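Local coordinates for protein AvrRxo1-ORF1 (Xanthomonas oryzae pv. oryzicola, PDB 4Z8T) that is a type III effector with a polynucleotide kinase domain that probably transfers phosphate to a nucleotide-type substrate, and binds its chaperone-like partner AvrRxo1-ORF2, at residues A[168-171]-A[172-176]; A[227-230]-A[231-234]. All blocks are in the same frame, centred on the assembly; numbering follows the deposited sequence.

Interaction 1: A[168-171]-A[172-176]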
# COMPACT_ATOMS: atom_id res chain seq x y z
N SER A 168 12.39 -28.47 -5.48
CA SER A 168 13.34 -29.21 -6.29
C SER A 168 14.76 -29.06 -5.76
O SER A 168 15.48 -30.05 -5.68
CB SER A 168 13.27 -28.79 -7.77
OG SER A 168 13.90 -27.54 -7.99
N TYR A 169 15.14 -27.85 -5.36
CA TYR A 169 16.50 -27.67 -4.83
C TYR A 169 16.68 -28.26 -3.44
O TYR A 169 17.76 -28.77 -3.11
CB TYR A 169 16.97 -26.20 -4.93
CG TYR A 169 17.37 -25.88 -6.35
CD1 TYR A 169 18.52 -26.41 -6.90
CD2 TYR A 169 16.56 -25.08 -7.16
CE1 TYR A 169 18.88 -26.15 -8.21
CE2 TYR A 169 16.91 -24.82 -8.47
CZ TYR A 169 18.07 -25.34 -8.98
OH TYR A 169 18.41 -25.08 -10.29
N ILE A 170 15.62 -28.22 -2.62
CA ILE A 170 15.66 -28.87 -1.31
C ILE A 170 15.83 -30.37 -1.52
O ILE A 170 16.64 -31.01 -0.86
CB ILE A 170 14.38 -28.57 -0.48
CG1 ILE A 170 14.43 -27.13 0.04
CG2 ILE A 170 14.25 -29.54 0.68
CD1 ILE A 170 13.14 -26.66 0.73
N GLN A 171 15.07 -30.93 -2.46
CA GLN A 171 15.19 -32.35 -2.78
C GLN A 171 16.59 -32.68 -3.28
O GLN A 171 17.18 -33.68 -2.85
CB GLN A 171 14.14 -32.76 -3.80
CG GLN A 171 14.09 -34.25 -4.05
CD GLN A 171 12.94 -34.64 -4.95
OE1 GLN A 171 12.58 -33.89 -5.87
NE2 GLN A 171 12.33 -35.79 -4.68
N LEU A 172 17.15 -31.85 -4.15
CA LEU A 172 18.50 -32.07 -4.63
C LEU A 172 19.49 -32.08 -3.47
O LEU A 172 20.37 -32.93 -3.40
CB LEU A 172 18.90 -31.00 -5.66
CG LEU A 172 20.20 -31.23 -6.42
CD1 LEU A 172 20.06 -30.71 -7.85
CD2 LEU A 172 21.38 -30.57 -5.74
N ALA A 173 19.36 -31.11 -2.56
CA ALA A 173 20.25 -31.05 -1.42
C ALA A 173 20.12 -32.30 -0.54
O ALA A 173 21.12 -32.92 -0.17
CB ALA A 173 19.98 -29.80 -0.62
N LYS A 174 18.89 -32.67 -0.23
CA LYS A 174 18.64 -33.85 0.59
C LYS A 174 19.23 -35.12 -0.03
O LYS A 174 19.86 -35.92 0.66
CB LYS A 174 17.13 -34.04 0.81
CG LYS A 174 16.49 -32.99 1.72
CD LYS A 174 16.98 -33.12 3.16
CE LYS A 174 16.21 -32.21 4.10
NZ LYS A 174 16.74 -32.32 5.50
N GLU A 175 19.04 -35.28 -1.34
CA GLU A 175 19.52 -36.48 -2.02
C GLU A 175 21.03 -36.56 -2.14
O GLU A 175 21.59 -37.65 -2.28
CB GLU A 175 18.88 -36.59 -3.41
CG GLU A 175 17.39 -36.88 -3.38
CD GLU A 175 16.77 -36.90 -4.76
OE1 GLU A 175 17.48 -36.57 -5.74
OE2 GLU A 175 15.57 -37.23 -4.88
N THR A 176 21.70 -35.41 -2.08
CA THR A 176 23.14 -35.37 -2.29
C THR A 176 23.91 -35.06 -1.01
O THR A 176 25.12 -34.90 -1.05
CB THR A 176 23.54 -34.36 -3.38
OG1 THR A 176 23.09 -33.05 -2.99
CG2 THR A 176 22.92 -34.74 -4.71

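Interaction 2: A[227-230]-A[231-234]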
# COMPACT_ATOMS: atom_id res chain seq x y z
N VAL A 227 9.01 -20.47 1.62
CA VAL A 227 10.41 -20.81 1.77
C VAL A 227 10.83 -20.77 3.24
O VAL A 227 11.49 -21.68 3.72
CB VAL A 227 11.31 -19.85 0.93
CG1 VAL A 227 12.78 -20.23 1.09
CG2 VAL A 227 10.89 -19.91 -0.52
N ILE A 228 10.43 -19.73 3.95
CA ILE A 228 10.79 -19.58 5.34
C ILE A 228 10.25 -20.76 6.15
O ILE A 228 10.95 -21.30 7.00
CB ILE A 228 10.26 -18.25 5.88
CG1 ILE A 228 10.97 -17.13 5.12
CG2 ILE A 228 10.49 -18.15 7.39
CD1 ILE A 228 10.51 -15.73 5.49
N ASP A 229 9.02 -21.16 5.83
CA ASP A 229 8.37 -22.29 6.52
C ASP A 229 9.19 -23.56 6.40
O ASP A 229 9.23 -24.36 7.33
CB ASP A 229 6.97 -22.57 5.95
CG ASP A 229 5.88 -21.75 6.60
OD1 ASP A 229 6.12 -21.15 7.66
OD2 ASP A 229 4.76 -21.74 6.06
N ARG A 230 9.85 -23.76 5.27
CA ARG A 230 10.67 -24.95 5.12
C ARG A 230 11.82 -24.99 6.12
O ARG A 230 12.17 -26.06 6.62
CB ARG A 230 11.20 -25.11 3.69
CG ARG A 230 10.12 -25.10 2.61
CD ARG A 230 9.30 -26.40 2.52
NE ARG A 230 8.44 -26.65 3.68
CZ ARG A 230 7.30 -26.00 3.96
NH1 ARG A 230 6.60 -26.34 5.04
NH2 ARG A 230 6.86 -25.02 3.18
N PHE A 231 12.41 -23.82 6.39
CA PHE A 231 13.50 -23.75 7.35
C PHE A 231 13.02 -23.77 8.79
O PHE A 231 13.69 -24.33 9.66
CB PHE A 231 14.39 -22.53 7.08
CG PHE A 231 15.19 -22.65 5.81
CD1 PHE A 231 14.62 -22.35 4.59
CD2 PHE A 231 16.51 -23.09 5.84
CE1 PHE A 231 15.35 -22.47 3.42
CE2 PHE A 231 17.25 -23.22 4.66
CZ PHE A 231 16.66 -22.90 3.45
N ILE A 232 11.87 -23.16 9.04
CA ILE A 232 11.29 -23.22 10.38
C ILE A 232 10.96 -24.68 10.71
O ILE A 232 11.17 -25.12 11.84
CB ILE A 232 10.01 -22.37 10.48
CG1 ILE A 232 10.38 -20.88 10.39
CG2 ILE A 232 9.28 -22.63 11.80
CD1 ILE A 232 9.18 -19.95 10.42
N ALA A 233 10.48 -25.43 9.73
CA ALA A 233 10.05 -26.81 9.97
C ALA A 233 11.20 -27.78 10.14
O ALA A 233 11.09 -28.77 10.87
CB ALA A 233 9.15 -27.28 8.86
N ASP A 234 12.31 -27.53 9.46
CA ASP A 234 13.41 -28.50 9.45
C ASP A 234 14.75 -27.83 9.71
O ASP A 234 15.40 -27.37 8.77
CB ASP A 234 13.44 -29.22 8.10
CG ASP A 234 14.54 -30.26 8.02
OD1 ASP A 234 15.08 -30.65 9.08
OD2 ASP A 234 14.86 -30.68 6.90

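Interaction 1: A[168-171]-A[172-176]
Successive i to i+4 backbone bonds join Ser168–Gln171 to Leu172–Glu175 along helix 163-176, which packs on the sheet of a P-loop kinase-like fold. Leu172 N to Ser168 O and Ala173 N to Tyr169 O are each 2.9 Å. Lys174 N to Ile170 O is the straightest, at 169°. Glu175 N to Gln171 O completes the set.

The main side-chain pair is Gln171 with Glu175. With CG swung away from the backbone N (chi1 -173°) and the chain extended, Gln171 brings its CG alongside the Glu175 carboxylate one turn on. Glu175 OE2 reaches Gln171 CG at 3.4 Å. The amide and carboxylate planes are turned 46° apart, and the touch is van der Waals. The carboxylate has a salt bridge from its OE1 to Arg142.

Apolar contact is lighter. Ile170 CG2 meets Lys174 CG at 4.2 Å. On the buried side, Tyr169 and Leu172 both pack on Leu67 of strand 66-71, and Tyr169 OH bonds to Glu138.

Thr176 turns its hydroxyl back along the helix, and its OG1 donates to Leu172 O at 2.8 Å.

Interaction 2: A[227-230]-A[231-234]
The Phe231 ring meets Val227, one helical turn earlier, with its edge. Val227 O lies near the ring plane, 3.3 Å from Phe231 CD1, so an aromatic C-H faces the carbonyl oxygen. The carbonyl carbon of Arg230 approaches obliquely. Val227 CG1 lies 4.1 Å from Phe231 CE1, and the two side chains run side by side. Phe231 CG is placed beside its own backbone N (chi1 -69°), which turns the ring back along Val227.

A second apolar pair is Ile228 with Ile232. Ile228 CG2 touches Ile232 CD1 at 3.8 Å, the two chains meeting at a slant.

The backbone is that of the last turns of helix 224-233. Ile228 O takes a bond from Ile232 N at 2.9 Å and a weak one from Phe231 N. Ala233 N bonds to Asp229 O, also at 2.9 Å. The final bond, Asp234 N to Arg230 O, is weak at 3.2 Å and 135°, and Asp234 is the first residue to leave helical geometry.

Asp229 OD1 hydrogen-bonds to His13 NE2 and its OD2 forms a salt bridge to Lys17 NZ, both of the AvrRxo1-ORF2 chain, so the two oxygens have separate partners. Arg230 folds back to a cation-pi contact with Tyr226. The chemistry implies a division of roles: Val227 and Phe231 pack on Leu182 of the sheet, Ile228 and Ile232 pack against both Phe262 and His13 of the AvrRxo1-ORF2 chain, and Asp229 supplies the polar link to that partner.

From the N terminus, the chain reaches interaction 1 along helix 163-176, passes through strand 179-185 and helices 189-198 and 210-222, and then forms interaction 2, which covers the end of helix 224-233 and the first residue after it. The two are in series. Both are local, so neither closes a long loop, and they neither nest nor cross. They touch directly. Ile170 CD1 packs on Arg230 CB at 3.9 Å, which joins the two helices. Lys174 NZ and Asp234 OD2 form a salt bridge of 2.9 Å, which joins helix 163-176 to the residue just after helix 224-233. Interaction 1 reaches strand 66-71, and interaction 2 reaches strands 179-185 and 238-245.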